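Local coordinates for AP endonuclease, family protein 2 (Mycobacterium smegmatis, PDB 5TNV) that binds magnesium in a xylose isomerase-like TIM barrel and may act as an endonuclease, its true substrate and reaction being uncertain, at residues T26-A31 with F66-P71; M105-I110 with Q144-E149; S109-E114 with D170-R175; I284-L289 with L321-A326. All blocks are in the same frame, centred on the assembly; numbering follows the deposited sequence.

Contact 1: T26-A31 with F66-P71; sequences TWPIAA and FDHIDP
Ala31 and Phe66 meet at the tight end of a parallel strand pairing that closes the first beta-alpha-beta unit of the TIM barrel, strands 29-32 and 68-70 being joined through helix 51-63. CB of Ala31 stands over the centre of the Phe66 ring, 3.5 Å from its centroid, in a CH-pi contact; the ring reaches it with CG anti to the carbonyl carbon (chi1 -75°). Carbonyl O of Ile29 lies at the edge of the same ring, 3.4 Å from Phe66 CD1. Beside this packing, Ala31 N donates to His68 O, and Val61 of helix 51-63 touches both Ala31 and Phe66.

Toward the start of the strands the pairing opens and water takes over. One water accepts from Ile29 N and sits in the plane of the His68 ring, 2.7 Å from ND1, while Pro28 CB lies over the face of that imidazole. A second water donates to Ile29 O and accepts from Asp67 N, so water joins the backbones. At the other end the Asp70 carboxylate turns away to Ser102 and Ser104, the Asp70 side chain being about 9 Å from the magnesium; Asp70 N donates to Ala31 O at 2.9 Å, N-H...O angle 171°.

Contact 2: M105-I110 with Q144-E149; sequences MTRSSI and QALTPE
The guanidinium of Arg107 is the flat group on which this contact turns: CD2 of Leu146 sits over the centre of one face, 3.5 Å from Arg107 CZ, while the carbonyl O of Gln144 lies at the edge, in the guanidinium plane. The two segments are loops of the TIM barrel. Segment 105-110 follows strand 99-104; segment 144-149 leads into helix 148-152, and they meet at the surface on the side of the barrel where magnesium is bound. NH1 of Arg107 donates to Gln144 O at 2.9 Å, approaching nearly along the C=O axis with an N-H...O angle of 162°. The arginine is extended from CG to NE, and the bend comes only at the last torsion (chi4 -76°), which turns the plate so that its NH1 edge meets the carbonyl that the arginine's own methylenes flank: Arg107 CD is 3.2 Å from that same O.

Further partners fix the group's orientation. NH1 also bonds to Tyr195 OH, and Phe156 makes a cation-pi contact with the guanidinium, so the charge is held by a carbonyl, a hydroxyl and an aromatic ring. The Arg107 side chain is about 8 Å from the magnesium.

A second, looser link lies on the other side of the Gln144 backbone. The glutamine chain extends toward Ser109, whose CB comes within 3.9 Å of NE2, and its amide does not bond to the hydroxyl directly. The strongest partner of Ser109 OG is Val111 N; it also donates to a water at 2.7 Å, and that water accepts from Gln144 NE2 at 2.9 Å.

Contact 3: S109-E114 with D170-R175; sequences SIVDVE and DLAIER
Arg175 reaches from helix 169-185 to the carbonyl of Ile110, its NH1 donating to Ile110 O at 2.8 Å with the acceptor only 5° out of the guanidinium plane. The arginine leaves with CG anti to its carbonyl carbon (chi1 -70°) and stays extended to NE, which carries NH1 across. A water shares that NH1 at 2.8 Å, also at the edge, and has only a weak, long bond to Asp112 O, so that this second connection to the loop is a slight one. The aliphatic part packs as well: the two chains run antiparallel alongside one another, Ile110 CD1 coming 3.7 Å from Arg175 CB. Next to this pair Val111 leans on the helix with one branch, CG1, which lies 4.0 Å from Ala172 CB and also touches Leu171 CG.

The loop lies between strand 99-104 and helix 116-133 of the TIM barrel, and the contact brings it against a helix from further along the chain. What presents its carbonyl and methyls is a type I beta turn from Ser109 to Asp112, reinforced by the ST turn of Ser109.

On the helix side, Leu171 CD2 lies over one face of the Arg175 guanidinium; it comes from one turn earlier, and the bond from Arg175 N to Leu171 O keeps that spacing. Farther out, Glu117 and Leu120 of helix 116-133 touch the arginine, Val176 and Leu179, of the arginine's own helix, pack on Ile110, and Asn119 holds Ser109 O through its ND2.

Contact 4: I284-L289 with L321-A326; sequences IIRLAL and LTSALA
Leu289 and Leu321 form the apolar centre where helices 281-290 and 306-325 pack together, their side chains crossing at about a right angle. CD1 of Leu289 does most of the touching: it rests 3.6 Å from Ala324 CB and 4.1 Å from Leu321 CD2 and also meets Leu325 CD2, so one methyl is received among three residues of the opposite helix. Leu289 puts it there with CG anti to the carbonyl carbon and CD1 continuing the extended line (chi2 177°). A turn earlier, Ile285 brings its CG2 branch to within 3.9 Å of the same Leu321 CD2, again at roughly a right angle. At Ala324 the side chain is only a methyl, and Leu289 CD1 settles against it.

Outward from this patch, Arg286 passes its CG beside Ala324 CB, at 4.0 Å. The arginine is modelled in two conformers, and what follows belongs to one of them: Ala324 CA lies 3.6 Å above the guanidinium plane, offset toward the rim, while Ser323 OG is at the edge, 3.0 Å from NH1, in a weak, bent bond that is therefore tentative. The stronger partner of the serine hydroxyl is Glu63 of the second subunit, whose Gln60 also packs on Arg286 and Ser323; the polar edge thus belongs partly to a subunit interface.

The axes of the two short segments run at 44° to each other, 10.4 Å apart. Behind them, Trp251 and Ile253 of strand 251-261 back Ile285, and Trp27, from the loop before strand 29-32, packs against Leu289.

Contact 1 belongs to the buried barrel wall and relies on backbone bonds between parallel strands, whereas contact 4 joins two outer helices by methyl packing and has a polar rim shared with another subunit. Trp27 connects them, reaching from the start of contact 1 to Leu321 and Leu325. Contacts 2 and 3, across the chain's centre, start from the same loop and share Ser109 and Ile110. Each centres on an arginine, but the leucine over its guanidinium comes from across the contact in contact 2 and from the arginine's own helix in contact 3. They differ in setting: contact 2 is a surface meeting of loops near the magnesium, contact 3 a buried loop-on-helix packing farther out.

Contact 1: T26-A31 with F66-P71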
loop_
_atom_site.group_PDB
_atom_site.type_symbol
_atom_site.label_atom_id
_atom_site.label_comp_id
_atom_site.label_asym_id
_atom_site.label_seq_id
_atom_site.Cartn_x
_atom_site.Cartn_y
_atom_site.Cartn_z
ATOM N N THR A 26 -8.429 -23.850 -10.565
ATOM C CA THR A 26 -7.466 -24.443 -11.488
ATOM C C THR A 26 -6.960 -23.420 -12.484
ATOM O O THR A 26 -6.130 -23.774 -13.326
ATOM C CB THR A 26 -8.049 -25.648 -12.235
ATOM O OG1 THR A 26 -9.254 -25.211 -12.907
ATOM C CG2 THR A 26 -8.312 -26.761 -11.236
ATOM N N TRP A 27 -7.462 -22.182 -12.493
ATOM C CA TRP A 27 -7.005 -21.206 -13.470
ATOM C C TRP A 27 -5.534 -20.914 -13.208
ATOM O O TRP A 27 -5.195 -20.484 -12.103
ATOM C CB TRP A 27 -7.844 -19.924 -13.351
ATOM C CG TRP A 27 -7.798 -19.063 -14.574
ATOM C CD1 TRP A 27 -6.702 -18.635 -15.258
ATOM C CD2 TRP A 27 -8.936 -18.538 -15.289
ATOM N NE1 TRP A 27 -7.068 -17.897 -16.343
ATOM C CE2 TRP A 27 -8.453 -17.809 -16.383
ATOM C CE3 TRP A 27 -10.332 -18.634 -15.103
ATOM C CZ2 TRP A 27 -9.298 -17.170 -17.264
ATOM C CZ3 TRP A 27 -11.170 -17.999 -15.981
ATOM C CH2 TRP A 27 -10.629 -17.272 -17.061
ATOM N N PRO A 28 -4.622 -21.117 -14.148
ATOM C CA PRO A 28 -3.209 -20.894 -13.826
ATOM C C PRO A 28 -2.896 -19.425 -13.537
ATOM O O PRO A 28 -3.232 -18.575 -14.342
ATOM C CB PRO A 28 -2.464 -21.449 -15.053
ATOM C CG PRO A 28 -3.402 -22.454 -15.617
ATOM C CD PRO A 28 -4.733 -21.738 -15.482
ATOM N N ILE A 29 -2.229 -19.221 -12.403
ATOM C CA ILE A 29 -1.813 -17.879 -11.952
ATOM C C ILE A 29 -0.334 -18.004 -11.637
ATOM O O ILE A 29 0.045 -18.409 -10.515
ATOM C CB ILE A 29 -2.644 -17.348 -10.793
ATOM C CG1 ILE A 29 -4.164 -17.315 -11.102
ATOM C CG2 ILE A 29 -2.146 -15.987 -10.397
ATOM C CD1 ILE A 29 -5.003 -17.269 -9.817
ATOM N N ALA A 30 0.518 -17.711 -12.595
ATOM C CA ALA A 30 1.934 -18.040 -12.469
ATOM C C ALA A 30 2.763 -16.967 -11.807
ATOM O O ALA A 30 2.544 -15.776 -12.029
ATOM C CB ALA A 30 2.525 -18.264 -13.850
ATOM N N ALA A 31 3.740 -17.379 -11.004
ATOM C CA ALA A 31 4.784 -16.475 -10.532
ATOM C C ALA A 31 5.813 -16.252 -11.619
ATOM O O ALA A 31 6.473 -17.221 -12.072
ATOM C CB ALA A 31 5.476 -17.011 -9.300
ATOM N N PHE A 66 2.040 -20.444 -4.611
ATOM C CA PHE A 66 1.869 -20.689 -6.046
ATOM C C PHE A 66 1.827 -22.171 -6.373
ATOM O O PHE A 66 2.490 -22.991 -5.744
ATOM C CB PHE A 66 3.046 -20.084 -6.816
ATOM C CG PHE A 66 2.969 -18.587 -6.920
ATOM C CD1 PHE A 66 2.239 -18.029 -7.977
ATOM C CD2 PHE A 66 3.582 -17.736 -6.028
ATOM C CE1 PHE A 66 2.105 -16.650 -8.109
ATOM C CE2 PHE A 66 3.450 -16.356 -6.145
ATOM C CZ PHE A 66 2.700 -15.840 -7.164
ATOM N N ASP A 67 1.042 -22.498 -7.401
ATOM C CA ASP A 67 1.060 -23.769 -8.110
ATOM C C ASP A 67 1.828 -23.697 -9.428
ATOM O O ASP A 67 2.308 -24.725 -9.902
ATOM C CB ASP A 67 -0.369 -24.222 -8.413
ATOM C CG ASP A 67 -1.171 -24.558 -7.193
ATOM O OD1 ASP A 67 -0.697 -25.253 -6.344
ATOM O OD2 ASP A 67 -2.340 -24.156 -7.127
ATOM N N HIS A 68 1.898 -22.516 -10.037
ATOM C CA HIS A 68 2.482 -22.339 -11.339
ATOM C C HIS A 68 3.546 -21.247 -11.321
ATOM O O HIS A 68 3.456 -20.266 -10.537
ATOM C CB HIS A 68 1.429 -21.991 -12.398
ATOM C CG HIS A 68 0.517 -23.119 -12.689
ATOM N ND1 HIS A 68 -0.673 -23.314 -12.045
ATOM C CD2 HIS A 68 0.704 -24.131 -13.588
ATOM C CE1 HIS A 68 -1.233 -24.412 -12.521
ATOM N NE2 HIS A 68 -0.442 -24.945 -13.445
ATOM N N ILE A 69 4.514 -21.371 -12.237
ATOM C CA ILE A 69 5.521 -20.377 -12.522
ATOM C C ILE A 69 5.575 -20.120 -14.015
ATOM O O ILE A 69 5.114 -20.930 -14.845
ATOM C CB ILE A 69 6.922 -20.768 -11.997
ATOM C CG1 ILE A 69 7.507 -21.912 -12.816
ATOM C CG2 ILE A 69 6.902 -21.038 -10.522
ATOM C CD1 ILE A 69 8.993 -22.106 -12.700
ATOM N N ASP A 70 6.188 -18.998 -14.336
ATOM C CA ASP A 70 6.638 -18.641 -15.683
ATOM C C ASP A 70 8.128 -18.394 -15.518
ATOM O O ASP A 70 8.529 -17.457 -14.859
ATOM C CB ASP A 70 5.901 -17.451 -16.230
ATOM C CG ASP A 70 6.323 -17.035 -17.627
ATOM O OD1 ASP A 70 7.524 -17.129 -17.965
ATOM O OD2 ASP A 70 5.395 -16.603 -18.390
ATOM N N PRO A 71 8.982 -19.292 -16.079
ATOM C CA PRO A 71 10.428 -19.155 -15.823
ATOM C C PRO A 71 11.040 -17.929 -16.502
ATOM O O PRO A 71 12.180 -17.592 -16.174
ATOM C CB PRO A 71 10.991 -20.442 -16.432
ATOM C CG PRO A 71 10.054 -20.736 -17.565
ATOM C CD PRO A 71 8.686 -20.406 -16.987
HETATM O O HOH W 1 -2.104 -21.496 -10.580
HETATM O O HOH W 2 -0.343 -20.489 -8.862
#

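Contact 2: M105-I110 with Q144-E149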
loop_
_atom_site.group_PDB
_atom_site.type_symbol
_atom_site.label_atom_id
_atom_site.label_comp_id
_atom_site.label_asym_id
_atom_site.label_seq_id
_atom_site.Cartn_x
_atom_site.Cartn_y
_atom_site.Cartn_z
ATOM N N MET A 105 9.501 -14.561 -22.735
ATOM C CA MET A 105 10.769 -13.973 -23.103
ATOM C C MET A 105 10.767 -12.513 -22.714
ATOM O O MET A 105 9.740 -11.873 -22.854
ATOM C CB MET A 105 11.006 -14.146 -24.603
ATOM C CG MET A 105 11.118 -15.582 -25.041
ATOM S SD MET A 105 11.240 -15.793 -26.821
ATOM C CE MET A 105 12.866 -15.170 -27.308
ATOM N N THR A 106 11.905 -12.000 -22.285
ATOM C CA THR A 106 11.871 -10.624 -21.770
ATOM C C THR A 106 12.418 -9.717 -22.834
ATOM O O THR A 106 11.897 -9.488 -23.913
ATOM C CB THR A 106 12.532 -10.625 -20.387
ATOM O OG1 THR A 106 13.914 -11.055 -20.441
ATOM C CG2 THR A 106 11.789 -11.591 -19.455
ATOM N N ARG A 107 13.362 -8.945 -22.827
ATOM C CA ARG A 107 14.296 -8.123 -23.506
ATOM C C ARG A 107 15.140 -8.957 -24.492
ATOM O O ARG A 107 16.342 -8.923 -24.523
ATOM C CB ARG A 107 15.125 -7.289 -22.530
ATOM C CG ARG A 107 14.205 -6.393 -21.660
ATOM C CD ARG A 107 14.978 -5.475 -20.711
ATOM N NE ARG A 107 14.040 -4.824 -19.800
ATOM C CZ ARG A 107 13.244 -3.821 -20.133
ATOM N NH1 ARG A 107 13.308 -3.262 -21.329
ATOM N NH2 ARG A 107 12.391 -3.360 -19.234
ATOM N N SER A 108 14.398 -9.682 -25.317
ATOM C CA SER A 108 14.883 -10.650 -26.284
ATOM C C SER A 108 14.095 -10.525 -27.568
ATOM O O SER A 108 13.456 -11.456 -28.048
ATOM C CB SER A 108 14.770 -12.071 -25.735
ATOM O OG SER A 108 15.478 -12.148 -24.534
ATOM N N SER A 109 14.076 -9.332 -28.148
ATOM C CA SER A 109 13.207 -9.057 -29.286
ATOM C C SER A 109 13.609 -9.857 -30.532
ATOM O O SER A 109 14.809 -9.932 -30.861
ATOM C CB SER A 109 13.242 -7.578 -29.622
ATOM O OG SER A 109 12.505 -7.374 -30.829
ATOM N N ILE A 110 12.616 -10.366 -31.238
ATOM C CA ILE A 110 12.864 -11.092 -32.478
ATOM C C ILE A 110 13.258 -10.149 -33.611
ATOM O O ILE A 110 13.610 -10.655 -34.697
ATOM C CB ILE A 110 11.693 -12.023 -32.835
ATOM C CG1 ILE A 110 10.445 -11.247 -33.215
ATOM C CG2 ILE A 110 11.469 -13.053 -31.744
ATOM C CD1 ILE A 110 9.160 -11.991 -33.365
ATOM N N GLN A 144 13.650 -4.085 -25.432
ATOM C CA GLN A 144 15.059 -4.453 -25.614
ATOM C C GLN A 144 15.855 -4.064 -24.377
ATOM O O GLN A 144 15.287 -3.652 -23.368
ATOM C CB GLN A 144 15.660 -3.877 -26.899
ATOM C CG GLN A 144 14.949 -4.329 -28.152
ATOM C CD GLN A 144 15.642 -3.995 -29.426
ATOM O OE1 GLN A 144 16.822 -3.587 -29.432
ATOM N NE2 GLN A 144 14.979 -4.186 -30.551
ATOM N N ALA A 145 17.183 -4.220 -24.402
ATOM C CA ALA A 145 18.000 -3.944 -23.235
ATOM C C ALA A 145 17.720 -2.511 -22.721
ATOM O O ALA A 145 17.516 -1.571 -23.492
ATOM C CB ALA A 145 19.458 -4.007 -23.574
ATOM N N LEU A 146 17.757 -2.391 -21.396
ATOM C CA LEU A 146 17.788 -1.063 -20.804
ATOM C C LEU A 146 19.032 -0.331 -21.258
ATOM O O LEU A 146 20.115 -0.882 -21.349
ATOM C CB LEU A 146 17.812 -1.205 -19.283
ATOM C CG LEU A 146 16.556 -1.833 -18.685
ATOM C CD1 LEU A 146 16.707 -1.801 -17.160
ATOM C CD2 LEU A 146 15.290 -1.169 -19.119
ATOM N N THR A 147 18.902 0.965 -21.528
ATOM C CA THR A 147 20.043 1.773 -21.865
ATOM C C THR A 147 20.845 2.146 -20.625
ATOM O O THR A 147 20.315 2.061 -19.494
ATOM C CB THR A 147 19.621 3.077 -22.596
ATOM O OG1 THR A 147 18.916 3.841 -21.602
ATOM C CG2 THR A 147 18.764 2.779 -23.775
ATOM N N PRO A 148 22.085 2.577 -20.766
ATOM C CA PRO A 148 22.838 3.015 -19.576
ATOM C C PRO A 148 22.125 4.118 -18.799
ATOM O O PRO A 148 22.140 4.126 -17.586
ATOM C CB PRO A 148 24.170 3.471 -20.164
ATOM C CG PRO A 148 24.317 2.587 -21.378
ATOM C CD PRO A 148 22.928 2.554 -22.003
ATOM N N GLU A 149 21.493 5.047 -19.527
ATOM C CA GLU A 149 20.791 6.128 -18.847
ATOM C C GLU A 149 19.605 5.592 -18.095
ATOM O O GLU A 149 19.348 6.022 -16.958
ATOM C CB GLU A 149 20.320 7.204 -19.842
ATOM C CG GLU A 149 19.641 8.382 -19.190
ATOM C CD GLU A 149 19.143 9.481 -20.087
ATOM O OE1 GLU A 149 18.915 9.105 -21.289
ATOM O OE2 GLU A 149 18.937 10.631 -19.631
HETATM O O HOH W 3 12.084 -4.701 -30.624
#

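Contact 3: S109-E114 with D170-R175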
loop_
_atom_site.group_PDB
_atom_site.type_symbol
_atom_site.label_atom_id
_atom_site.label_comp_id
_atom_site.label_asym_id
_atom_site.label_seq_id
_atom_site.Cartn_x
_atom_site.Cartn_y
_atom_site.Cartn_z
ATOM N N SER A 109 14.076 -9.332 -28.148
ATOM C CA SER A 109 13.207 -9.057 -29.286
ATOM C C SER A 109 13.609 -9.857 -30.532
ATOM O O SER A 109 14.809 -9.932 -30.861
ATOM C CB SER A 109 13.242 -7.578 -29.622
ATOM O OG SER A 109 12.505 -7.374 -30.829
ATOM N N ILE A 110 12.616 -10.366 -31.238
ATOM C CA ILE A 110 12.864 -11.092 -32.478
ATOM C C ILE A 110 13.258 -10.149 -33.611
ATOM O O ILE A 110 13.610 -10.655 -34.697
ATOM C CB ILE A 110 11.693 -12.023 -32.835
ATOM C CG1 ILE A 110 10.445 -11.247 -33.215
ATOM C CG2 ILE A 110 11.469 -13.053 -31.744
ATOM C CD1 ILE A 110 9.160 -11.991 -33.365
ATOM N N VAL A 111 13.282 -8.827 -33.390
ATOM C CA VAL A 111 13.874 -7.900 -34.348
ATOM C C VAL A 111 15.005 -7.105 -33.726
ATOM O O VAL A 111 15.414 -6.093 -34.294
ATOM C CB VAL A 111 12.832 -7.000 -35.053
ATOM C CG1 VAL A 111 11.915 -7.821 -35.942
ATOM C CG2 VAL A 111 12.050 -6.139 -34.064
ATOM N N ASP A 112 15.576 -7.576 -32.616
ATOM C CA ASP A 112 16.837 -6.996 -32.133
ATOM C C ASP A 112 17.844 -6.979 -33.271
ATOM O O ASP A 112 17.984 -7.977 -34.003
ATOM C CB ASP A 112 17.327 -7.843 -30.970
ATOM C CG ASP A 112 18.481 -7.266 -30.192
ATOM O OD1 ASP A 112 19.638 -7.390 -30.689
ATOM O OD2 ASP A 112 18.224 -6.686 -29.118
ATOM N N VAL A 113 18.552 -5.859 -33.433
ATOM C CA VAL A 113 19.456 -5.781 -34.604
ATOM C C VAL A 113 20.586 -6.795 -34.526
ATOM O O VAL A 113 20.895 -7.389 -35.567
ATOM C CB VAL A 113 19.971 -4.336 -34.752
ATOM C CG1 VAL A 113 20.971 -4.240 -35.905
ATOM C CG2 VAL A 113 18.844 -3.350 -35.038
ATOM N N GLU A 114 21.185 -6.991 -33.370
ATOM C CA GLU A 114 22.260 -7.911 -33.207
ATOM C C GLU A 114 21.794 -9.346 -32.975
ATOM O O GLU A 114 22.380 -10.297 -33.471
ATOM C CB GLU A 114 23.145 -7.459 -32.023
ATOM C CG GLU A 114 23.821 -6.126 -32.348
ATOM C CD GLU A 114 24.732 -6.180 -33.564
ATOM O OE1 GLU A 114 25.515 -7.160 -33.653
ATOM O OE2 GLU A 114 24.628 -5.242 -34.386
ATOM N N ASP A 170 7.424 -4.651 -40.632
ATOM C CA ASP A 170 7.038 -5.751 -41.500
ATOM C C ASP A 170 7.802 -7.040 -41.138
ATOM O O ASP A 170 7.206 -8.127 -41.114
ATOM C CB ASP A 170 7.270 -5.476 -43.001
ATOM C CG ASP A 170 6.112 -4.684 -43.568
ATOM O OD1 ASP A 170 4.965 -4.665 -43.046
ATOM O OD2 ASP A 170 6.494 -4.056 -44.594
ATOM N N LEU A 171 9.081 -6.914 -40.814
ATOM C CA LEU A 171 9.866 -8.081 -40.393
ATOM C C LEU A 171 9.319 -8.679 -39.096
ATOM O O LEU A 171 9.223 -9.893 -38.887
ATOM C CB LEU A 171 11.336 -7.700 -40.252
ATOM C CG LEU A 171 12.264 -8.877 -39.939
ATOM C CD1 LEU A 171 12.207 -9.917 -41.010
ATOM C CD2 LEU A 171 13.667 -8.354 -39.722
ATOM N N ALA A 172 8.949 -7.795 -38.165
ATOM C CA ALA A 172 8.329 -8.207 -36.918
ATOM C C ALA A 172 7.062 -8.998 -37.166
ATOM O O ALA A 172 6.883 -10.060 -36.573
ATOM C CB ALA A 172 8.045 -7.023 -36.008
ATOM N N ILE A 173 6.202 -8.519 -38.041
ATOM C CA ILE A 173 4.945 -9.218 -38.351
ATOM C C ILE A 173 5.244 -10.587 -38.943
ATOM O O ILE A 173 4.632 -11.615 -38.595
ATOM C CB ILE A 173 4.029 -8.354 -39.249
ATOM C CG1 ILE A 173 3.498 -7.125 -38.427
ATOM C CG2 ILE A 173 2.945 -9.184 -39.839
ATOM C CD1 ILE A 173 2.809 -6.089 -39.300
ATOM N N GLU A 174 6.206 -10.638 -39.879
ATOM C CA GLU A 174 6.593 -11.900 -40.537
ATOM C C GLU A 174 7.060 -12.895 -39.505
ATOM O O GLU A 174 6.662 -14.068 -39.549
ATOM C CB GLU A 174 7.709 -11.640 -41.569
ATOM C CG GLU A 174 8.319 -12.787 -42.338
ATOM C CD GLU A 174 9.495 -12.309 -43.199
ATOM O OE1 GLU A 174 9.449 -11.228 -43.828
ATOM O OE2 GLU A 174 10.528 -13.007 -43.267
ATOM N N ARG A 175 7.917 -12.443 -38.593
ATOM C CA ARG A 175 8.475 -13.368 -37.584
ATOM C C ARG A 175 7.441 -13.792 -36.547
ATOM O O ARG A 175 7.419 -14.935 -36.096
ATOM C CB ARG A 175 9.729 -12.781 -36.972
ATOM C CG ARG A 175 10.871 -12.773 -37.988
ATOM C CD ARG A 175 12.150 -12.175 -37.408
ATOM N NE ARG A 175 13.219 -12.294 -38.383
ATOM C CZ ARG A 175 14.439 -11.787 -38.273
ATOM N NH1 ARG A 175 14.825 -11.132 -37.196
ATOM N NH2 ARG A 175 15.362 -11.913 -39.239
HETATM O O HOH W 4 17.141 -9.510 -36.987
#

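Contact 4: I284-L289 with L321-A326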
loop_
_atom_site.group_PDB
_atom_site.type_symbol
_atom_site.label_atom_id
_atom_site.label_comp_id
_atom_site.label_asym_id
_atom_site.label_seq_id
_atom_site.Cartn_x
_atom_site.Cartn_y
_atom_site.Cartn_z
ATOM N N ILE A 284 -11.838 -4.972 -13.904
ATOM C CA ILE A 284 -11.187 -5.327 -15.177
ATOM C C ILE A 284 -11.101 -6.849 -15.363
ATOM O O ILE A 284 -11.313 -7.315 -16.496
ATOM C CB ILE A 284 -9.840 -4.584 -15.310
ATOM C CG1 ILE A 284 -10.055 -3.073 -15.410
ATOM C CG2 ILE A 284 -9.012 -5.153 -16.441
ATOM C CD1 ILE A 284 -10.901 -2.603 -16.520
ATOM N N ILE A 285 -10.812 -7.618 -14.335
ATOM C CA ILE A 285 -10.849 -9.076 -14.494
ATOM C C ILE A 285 -12.254 -9.514 -14.836
ATOM O O ILE A 285 -12.455 -10.360 -15.706
ATOM C CB ILE A 285 -10.293 -9.796 -13.258
ATOM C CG1 ILE A 285 -8.790 -9.565 -13.114
ATOM C CG2 ILE A 285 -10.615 -11.283 -13.281
ATOM C CD1 ILE A 285 -8.251 -9.924 -11.746
ATOM N N ARG A 286 -13.294 -8.951 -14.169
ATOM C CA ARG A 286 -14.645 -9.352 -14.519
ATOM C C ARG A 286 -14.978 -8.978 -15.945
ATOM O O ARG A 286 -15.642 -9.766 -16.655
ATOM C CB ARG A 286 -15.665 -8.728 -13.555
ATOM C CG ARG A 286 -15.820 -9.526 -12.265
ATOM C CD ARG A 286 -16.605 -8.738 -11.236
ATOM N NE ARG A 286 -17.047 -9.659 -10.192
ATOM C CZ ARG A 286 -18.160 -10.350 -10.120
ATOM N NH1 ARG A 286 -18.346 -11.154 -9.071
ATOM N NH2 ARG A 286 -19.108 -10.294 -11.019
ATOM N N LEU A 287 -14.546 -7.818 -16.427
ATOM C CA LEU A 287 -14.728 -7.406 -17.795
ATOM C C LEU A 287 -14.071 -8.408 -18.739
ATOM O O LEU A 287 -14.653 -8.819 -19.746
ATOM C CB LEU A 287 -14.150 -5.999 -18.034
ATOM C CG LEU A 287 -14.255 -5.497 -19.469
ATOM C CD1 LEU A 287 -15.706 -5.382 -19.900
ATOM C CD2 LEU A 287 -13.475 -4.178 -19.578
ATOM N N ALA A 288 -12.826 -8.786 -18.429
ATOM C CA ALA A 288 -12.134 -9.763 -19.255
ATOM C C ALA A 288 -12.964 -11.024 -19.415
ATOM O O ALA A 288 -13.145 -11.537 -20.500
ATOM C CB ALA A 288 -10.757 -10.061 -18.637
ATOM N N LEU A 289 -13.471 -11.540 -18.287
ATOM C CA LEU A 289 -14.272 -12.738 -18.330
ATOM C C LEU A 289 -15.482 -12.536 -19.217
ATOM O O LEU A 289 -15.834 -13.422 -20.008
ATOM C CB LEU A 289 -14.680 -13.185 -16.937
ATOM C CG LEU A 289 -13.639 -13.587 -16.006
ATOM C CD1 LEU A 289 -14.197 -13.935 -14.652
ATOM C CD2 LEU A 289 -12.969 -14.793 -16.555
ATOM N N LEU A 321 -11.791 -14.234 -9.145
ATOM C CA LEU A 321 -12.267 -15.307 -10.033
ATOM C C LEU A 321 -13.300 -16.161 -9.342
ATOM O O LEU A 321 -14.310 -16.547 -9.944
ATOM C CB LEU A 321 -11.118 -16.210 -10.504
ATOM C CG LEU A 321 -10.091 -15.594 -11.442
ATOM C CD1 LEU A 321 -8.982 -16.589 -11.724
ATOM C CD2 LEU A 321 -10.706 -15.101 -12.769
ATOM N N THR A 322 -13.061 -16.479 -8.073
ATOM C CA THR A 322 -13.998 -17.360 -7.343
ATOM C C THR A 322 -15.377 -16.709 -7.326
ATOM O O THR A 322 -16.395 -17.348 -7.632
ATOM C CB THR A 322 -13.511 -17.641 -5.939
ATOM O OG1 THR A 322 -12.278 -18.383 -6.003
ATOM C CG2 THR A 322 -14.512 -18.430 -5.092
ATOM N N SER A 323 -15.435 -15.437 -6.970
ATOM C CA SER A 323 -16.700 -14.718 -6.956
ATOM C C SER A 323 -17.346 -14.640 -8.356
ATOM O O SER A 323 -18.534 -14.856 -8.518
ATOM C CB SER A 323 -16.502 -13.327 -6.372
ATOM O OG SER A 323 -17.706 -12.585 -6.476
ATOM N N ALA A 324 -16.551 -14.323 -9.378
ATOM C CA ALA A 324 -17.072 -14.090 -10.719
ATOM C C ALA A 324 -17.558 -15.370 -11.370
ATOM O O ALA A 324 -18.448 -15.313 -12.228
ATOM C CB ALA A 324 -15.998 -13.482 -11.609
ATOM N N LEU A 325 -17.000 -16.522 -10.981
ATOM C CA LEU A 325 -17.318 -17.790 -11.603
ATOM C C LEU A 325 -18.264 -18.645 -10.803
ATOM O O LEU A 325 -18.691 -19.682 -11.278
ATOM C CB LEU A 325 -15.988 -18.580 -11.875
ATOM C CG LEU A 325 -15.021 -17.929 -12.877
ATOM C CD1 LEU A 325 -13.726 -18.751 -12.911
ATOM C CD2 LEU A 325 -15.657 -17.806 -14.257
ATOM N N ALA A 326 -18.618 -18.213 -9.590
ATOM C CA ALA A 326 -19.481 -18.970 -8.720
ATOM C C ALA A 326 -20.859 -19.135 -9.345
ATOM O O ALA A 326 -21.464 -20.187 -9.062
ATOM C CB ALA A 326 -19.542 -18.347 -7.347
ATOM O OXT ALA A 326 -21.347 -18.271 -10.061
#